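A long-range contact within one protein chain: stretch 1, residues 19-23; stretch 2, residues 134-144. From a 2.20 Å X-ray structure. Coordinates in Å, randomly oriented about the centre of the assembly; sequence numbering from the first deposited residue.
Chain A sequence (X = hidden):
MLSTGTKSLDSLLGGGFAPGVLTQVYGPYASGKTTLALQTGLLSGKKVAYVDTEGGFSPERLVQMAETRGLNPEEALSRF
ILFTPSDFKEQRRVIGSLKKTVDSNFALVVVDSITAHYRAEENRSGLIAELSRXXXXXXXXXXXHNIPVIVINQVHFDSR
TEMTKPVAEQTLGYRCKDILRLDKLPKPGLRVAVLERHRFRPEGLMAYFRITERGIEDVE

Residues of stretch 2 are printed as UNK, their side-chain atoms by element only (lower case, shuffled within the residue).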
ATOM      1  N   PRO A  19      -3.397   5.534 -11.114  1.00 13.51           N
ATOM      2  CA  PRO A  19      -2.078   6.077 -11.409  1.00 16.91           C
ATOM      3  C   PRO A  19      -2.016   7.555 -11.079  1.00 19.79           C
ATOM      4  O   PRO A  19      -3.010   8.263 -11.196  1.00 21.89           O
ATOM      5  CB  PRO A  19      -1.939   5.824 -12.912  1.00 14.52           C
ATOM      6  CG  PRO A  19      -3.322   5.909 -13.415  1.00 15.03           C
ATOM      7  CD  PRO A  19      -4.109   5.177 -12.360  1.00 15.12           C
ATOM      8  N   GLY A  20      -0.856   8.007 -10.621  1.00 20.91           N
ATOM      9  CA  GLY A  20      -0.690   9.411 -10.329  1.00 18.25           C
ATOM     10  C   GLY A  20      -1.296   9.886  -9.044  1.00 25.92           C
ATOM     11  O   GLY A  20      -1.453  11.095  -8.867  1.00 30.75           O
ATOM     12  N   VAL A  21      -1.683   8.961  -8.167  1.00 26.48           N
ATOM     13  CA  VAL A  21      -2.256   9.334  -6.868  1.00 24.64           C
ATOM     14  C   VAL A  21      -1.744   8.399  -5.783  1.00 23.93           C
ATOM     15  O   VAL A  21      -1.154   7.343  -6.082  1.00 20.57           O
ATOM     16  CB  VAL A  21      -3.824   9.333  -6.858  1.00 26.16           C
ATOM     17  CG1 VAL A  21      -4.370  10.308  -7.918  1.00 27.40           C
ATOM     18  CG2 VAL A  21      -4.363   7.957  -7.081  1.00 21.24           C
ATOM     19  N   LEU A  22      -1.834   8.860  -4.537  1.00 18.72           N
ATOM     20  CA  LEU A  22      -1.417   8.056  -3.412  1.00 18.08           C
ATOM     21  C   LEU A  22      -2.663   7.404  -2.829  1.00 22.45           C
ATOM     22  O   LEU A  22      -3.642   8.089  -2.526  1.00 22.81           O
ATOM     23  CB  LEU A  22      -0.754   8.879  -2.324  1.00 13.54           C
ATOM     24  CG  LEU A  22       0.531   9.672  -2.574  1.00 22.41           C
ATOM     25  CD1 LEU A  22       1.284   9.771  -1.260  1.00 21.23           C
ATOM     26  CD2 LEU A  22       1.411   9.027  -3.602  1.00 21.46           C
ATOM     27  N   THR A  23      -2.679   6.078  -2.821  1.00 21.09           N
ATOM     28  CA  THR A  23      -3.776   5.336  -2.237  1.00 18.41           C
ATOM     29  C   THR A  23      -3.225   4.785  -0.930  1.00 18.84           C
ATOM     30  O   THR A  23      -2.153   4.181  -0.914  1.00 22.41           O
ATOM     31  CB  THR A  23      -4.238   4.159  -3.114  1.00 16.93           C
ATOM     32  OG1 THR A  23      -4.717   4.644  -4.379  1.00 16.22           O
ATOM     33  CG2 THR A  23      -5.385   3.387  -2.409  1.00 16.89           C
ATOM     34  N   UNK A 134       7.970  13.494   2.567  1.00 42.21           N
ATOM     35  CA  UNK A 134       7.894  12.181   1.940  1.00 37.80           C
ATOM     36  C   UNK A 134       6.663  12.003   1.061  1.00 29.93           C
ATOM     37  O   UNK A 134       6.769  11.613  -0.096  1.00 22.50           O
ATOM     38  n   UNK A 134       9.467  10.819   6.160  1.00 51.91           N
ATOM     39  c   UNK A 134       9.284  10.209   4.991  1.00 50.87           C
ATOM     40  c   UNK A 134       9.263  11.101   3.768  1.00 47.92           C
ATOM     41  o   UNK A 134       9.157   8.988   4.891  1.00 50.36           O
ATOM     42  c   UNK A 134       7.935  11.107   3.027  1.00 41.51           C
ATOM     43  N   UNK A 135       5.495  12.307   1.611  1.00 29.21           N
ATOM     44  CA  UNK A 135       4.257  12.166   0.867  1.00 29.50           C
ATOM     45  C   UNK A 135       4.318  13.005  -0.394  1.00 32.41           C
ATOM     46  O   UNK A 135       3.981  12.530  -1.481  1.00 35.52           O
ATOM     47  c   UNK A 135       2.741  11.518   2.866  1.00 31.42           C
ATOM     48  c   UNK A 135       3.054  12.527   1.745  1.00 27.50           C
ATOM     49  c   UNK A 135       2.409  10.129   2.290  1.00 27.75           C
ATOM     50  c   UNK A 135       1.580  12.014   3.716  1.00 33.35           C
ATOM     51  N   UNK A 136       4.822  14.229  -0.273  1.00 37.30           N
ATOM     52  CA  UNK A 136       4.940  15.094  -1.437  1.00 36.54           C
ATOM     53  C   UNK A 136       5.896  14.509  -2.468  1.00 29.82           C
ATOM     54  O   UNK A 136       5.613  14.568  -3.669  1.00 28.97           O
ATOM     55  n   UNK A 136       3.344  17.609  -3.005  1.00 58.67           N
ATOM     56  c   UNK A 136       4.177  17.409  -0.717  1.00 53.16           C
ATOM     57  o   UNK A 136       1.935  16.869  -1.406  1.00 59.52           O
ATOM     58  c   UNK A 136       5.363  16.512  -1.045  1.00 43.28           C
ATOM     59  c   UNK A 136       3.051  17.278  -1.744  1.00 57.84           C
ATOM     60  N   UNK A 137       7.024  13.957  -2.017  1.00 24.07           N
ATOM     61  CA  UNK A 137       7.964  13.344  -2.951  1.00 24.29           C
ATOM     62  C   UNK A 137       7.273  12.163  -3.643  1.00 22.91           C
ATOM     63  O   UNK A 137       7.346  12.021  -4.865  1.00 24.57           O
ATOM     64  c   UNK A 137       9.271  12.896  -2.249  1.00 28.63           C
ATOM     65  c   UNK A 137      10.215  12.189  -3.244  1.00 27.26           C
ATOM     66  c   UNK A 137       9.966  14.108  -1.658  1.00 27.85           C
ATOM     67  N   UNK A 138       6.509  11.384  -2.885  1.00 20.44           N
ATOM     68  CA  UNK A 138       5.800  10.240  -3.463  1.00 19.20           C
ATOM     69  C   UNK A 138       4.750  10.691  -4.482  1.00 18.54           C
ATOM     70  O   UNK A 138       4.607  10.068  -5.544  1.00 22.52           O
ATOM     71  c   UNK A 138       6.205   8.631  -1.504  1.00 20.96           C
ATOM     72  c   UNK A 138       5.165   9.374  -2.357  1.00 18.31           C
ATOM     73  c   UNK A 138       5.578   8.018  -0.257  1.00 17.36           C
ATOM     74  c   UNK A 138       6.929   7.570  -2.357  1.00 15.89           C
ATOM     75  N   UNK A 139       4.013  11.762  -4.176  1.00 17.29           N
ATOM     76  CA  UNK A 139       3.006  12.267  -5.122  1.00 21.62           C
ATOM     77  C   UNK A 139       3.715  12.753  -6.395  1.00 23.46           C
ATOM     78  O   UNK A 139       3.265  12.500  -7.513  1.00 24.84           O
ATOM     79  c   UNK A 139       0.017  12.904  -5.801  1.00 22.80           C
ATOM     80  c   UNK A 139       1.035  13.965  -5.400  1.00 22.93           C
ATOM     81  c   UNK A 139       0.358  15.082  -4.672  1.00 25.05           C
ATOM     82  c   UNK A 139       2.161  13.399  -4.506  1.00 22.11           C
ATOM     83  N   UNK A 140       4.859  13.401  -6.207  1.00 27.91           N
ATOM     84  CA  UNK A 140       5.698  13.893  -7.303  1.00 31.98           C
ATOM     85  C   UNK A 140       6.109  12.688  -8.171  1.00 27.55           C
ATOM     86  O   UNK A 140       5.957  12.703  -9.402  1.00 23.52           O
ATOM     87  c   UNK A 140      10.872  16.935  -5.947  1.00 59.14           C
ATOM     88  c   UNK A 140      11.203  17.789  -7.022  1.00 58.50           C
ATOM     89  c   UNK A 140       7.702  15.521  -7.511  1.00 52.80           C
ATOM     90  c   UNK A 140      10.419  17.858  -8.149  1.00 58.47           C
ATOM     91  n   UNK A 140       8.326  16.907  -9.174  1.00 59.52           N
ATOM     92  c   UNK A 140       7.382  15.988  -8.759  1.00 57.02           C
ATOM     93  c   UNK A 140       9.273  17.049  -8.191  1.00 58.29           C
ATOM     94  c   UNK A 140       8.914  16.185  -7.128  1.00 56.55           C
ATOM     95  c   UNK A 140       9.734  16.136  -5.988  1.00 56.73           C
ATOM     96  c   UNK A 140       6.946  14.531  -6.684  1.00 42.35           C
ATOM     97  N   UNK A 141       6.622  11.639  -7.528  1.00 23.50           N
ATOM     98  CA  UNK A 141       7.023  10.431  -8.261  1.00 26.28           C
ATOM     99  C   UNK A 141       5.823   9.848  -9.016  1.00 25.39           C
ATOM    100  O   UNK A 141       5.927   9.540 -10.216  1.00 28.37           O
ATOM    101  c   UNK A 141       7.642   9.322  -7.322  1.00 23.89           C
ATOM    102  c   UNK A 141       9.505   8.951  -5.608  1.00 22.54           C
ATOM    103  c   UNK A 141       7.802   7.993  -8.066  1.00 17.94           C
ATOM    104  c   UNK A 141       8.997   9.783  -6.775  1.00 20.90           C
ATOM    105  N   UNK A 142       4.680   9.746  -8.335  1.00 23.81           N
ATOM    106  CA  UNK A 142       3.475   9.187  -8.944  1.00 16.91           C
ATOM    107  C   UNK A 142       3.035   9.997 -10.155  1.00 16.75           C
ATOM    108  O   UNK A 142       2.604   9.454 -11.174  1.00 14.16           O
ATOM    109  c   UNK A 142       2.366   9.119  -7.914  1.00 18.82           C
ATOM    110  N   UNK A 143       3.163  11.306 -10.063  1.00 19.27           N
ATOM    111  CA  UNK A 143       2.749  12.162 -11.171  1.00 26.32           C
ATOM    112  C   UNK A 143       3.719  12.181 -12.339  1.00 24.90           C
ATOM    113  O   UNK A 143       3.297  12.206 -13.501  1.00 27.09           O
ATOM    114  n   UNK A 143       0.077  15.402  -9.266  1.00 39.53           N
ATOM    115  c   UNK A 143       2.512  13.575 -10.674  1.00 28.94           C
ATOM    116  c   UNK A 143      -1.030  15.700  -8.614  1.00 35.80           C
ATOM    117  c   UNK A 143       1.525  13.580  -9.586  1.00 34.83           C
ATOM    118  n   UNK A 143      -1.092  16.840  -7.932  1.00 34.27           N
ATOM    119  n   UNK A 143      -2.059  14.853  -8.645  1.00 34.47           N
ATOM    120  c   UNK A 143       0.257  14.182 -10.031  1.00 36.81           C
ATOM    121  N   UNK A 144       5.012  12.170 -12.052  1.00 26.90           N
ATOM    122  CA  UNK A 144       5.970  12.185 -13.139  1.00 33.72           C
ATOM    123  C   UNK A 144       5.895  10.912 -13.988  1.00 31.72           C
ATOM    124  O   UNK A 144       6.058  10.963 -15.212  1.00 34.31           O
ATOM    125  c   UNK A 144       6.934  14.917 -12.584  1.00 52.96           C
ATOM    126  c   UNK A 144       5.615  15.321 -11.900  1.00 55.71           C
ATOM    127  c   UNK A 144       7.389  12.407 -12.611  1.00 38.60           C
ATOM    128  c   UNK A 144       7.591  13.727 -11.868  1.00 48.99           C
ATOM    129  n   UNK A 144       4.720  16.179 -12.742  1.00 56.02           N
TER

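Position 134 has five side-chain atoms: three carbons in a row, the third carrying one oxygen and one nitrogen. That is a carboxamide on a two-carbon stem. It does not touch stretch 1. The residue is glutamine, Q134.

Position 135 has four carbons, forked at the second. Its CB points sideways, but the end of the side chain comes nearer and meets the side chain of L22. The fork makes it leucine, L135. Its CD2 lies 3.7 Å from L22 CD1.

Position 136 repeats the pattern of 134, three carbons with a terminal oxygen and nitrogen. It is exposed and does not touch stretch 1. It is glutamine, Q136.

Position 137 has three carbons, one carrying the other two. It is out of reach of stretch 1. The branch at the first carbon gives valine, V137.

Position 138 has four carbons, forked at the second. Its CB is 4.0 Å from L22 CD2. This is leucine, L138.

Position 139 has the same four-carbon fork. Its backbone N is 3.8 Å from L22 CD2, and the end of its side chain approaches G20 and V21. It is leucine, L139, with CD1 3.9 Å from G20 O.

Position 140 has one carbon followed by fused five- and six-membered rings holding eight carbons and one nitrogen. The CB points away from stretch 1, and nothing there is touched. It is tryptophan, W140.

Position 141 has four carbons, forked at the first, with one arm two carbons long. It makes no contact. It is isoleucine, I141.

Position 142 has a single side-chain carbon, pointing toward stretch 1. This CB lies 4.1 Å from V21 N and 4.4 Å from L22 CD2. It is alanine, A142.

Position 143 has three carbons, a nitrogen, then a carbon carrying two more nitrogens. Its CA-to-CB bond lies sideways, but the end of the side chain comes nearer to G20. It is arginine, R143, with CD 3.7 Å from G20 O.

Position 144 has four carbons in a row ending in nitrogen and is out of reach. It is lysine, K144.

The contact is packing, without hydrogen bonds between the stretches. L22 points toward the helix and lies against L135, L138, L139 and A142, which recur along one side of it. At G20 the backbones come close, with G20 CA 4.4 Å from A142 CA. G20 CA also makes a CA-H...O contact of 3.4 Å with A142 O. G20 has a positive phi, which favours glycine. The small A142 side chain fits beside this close approach, and 316 Å² is buried in all.

Stretch 2 (134-144) QLQVLLWIARK
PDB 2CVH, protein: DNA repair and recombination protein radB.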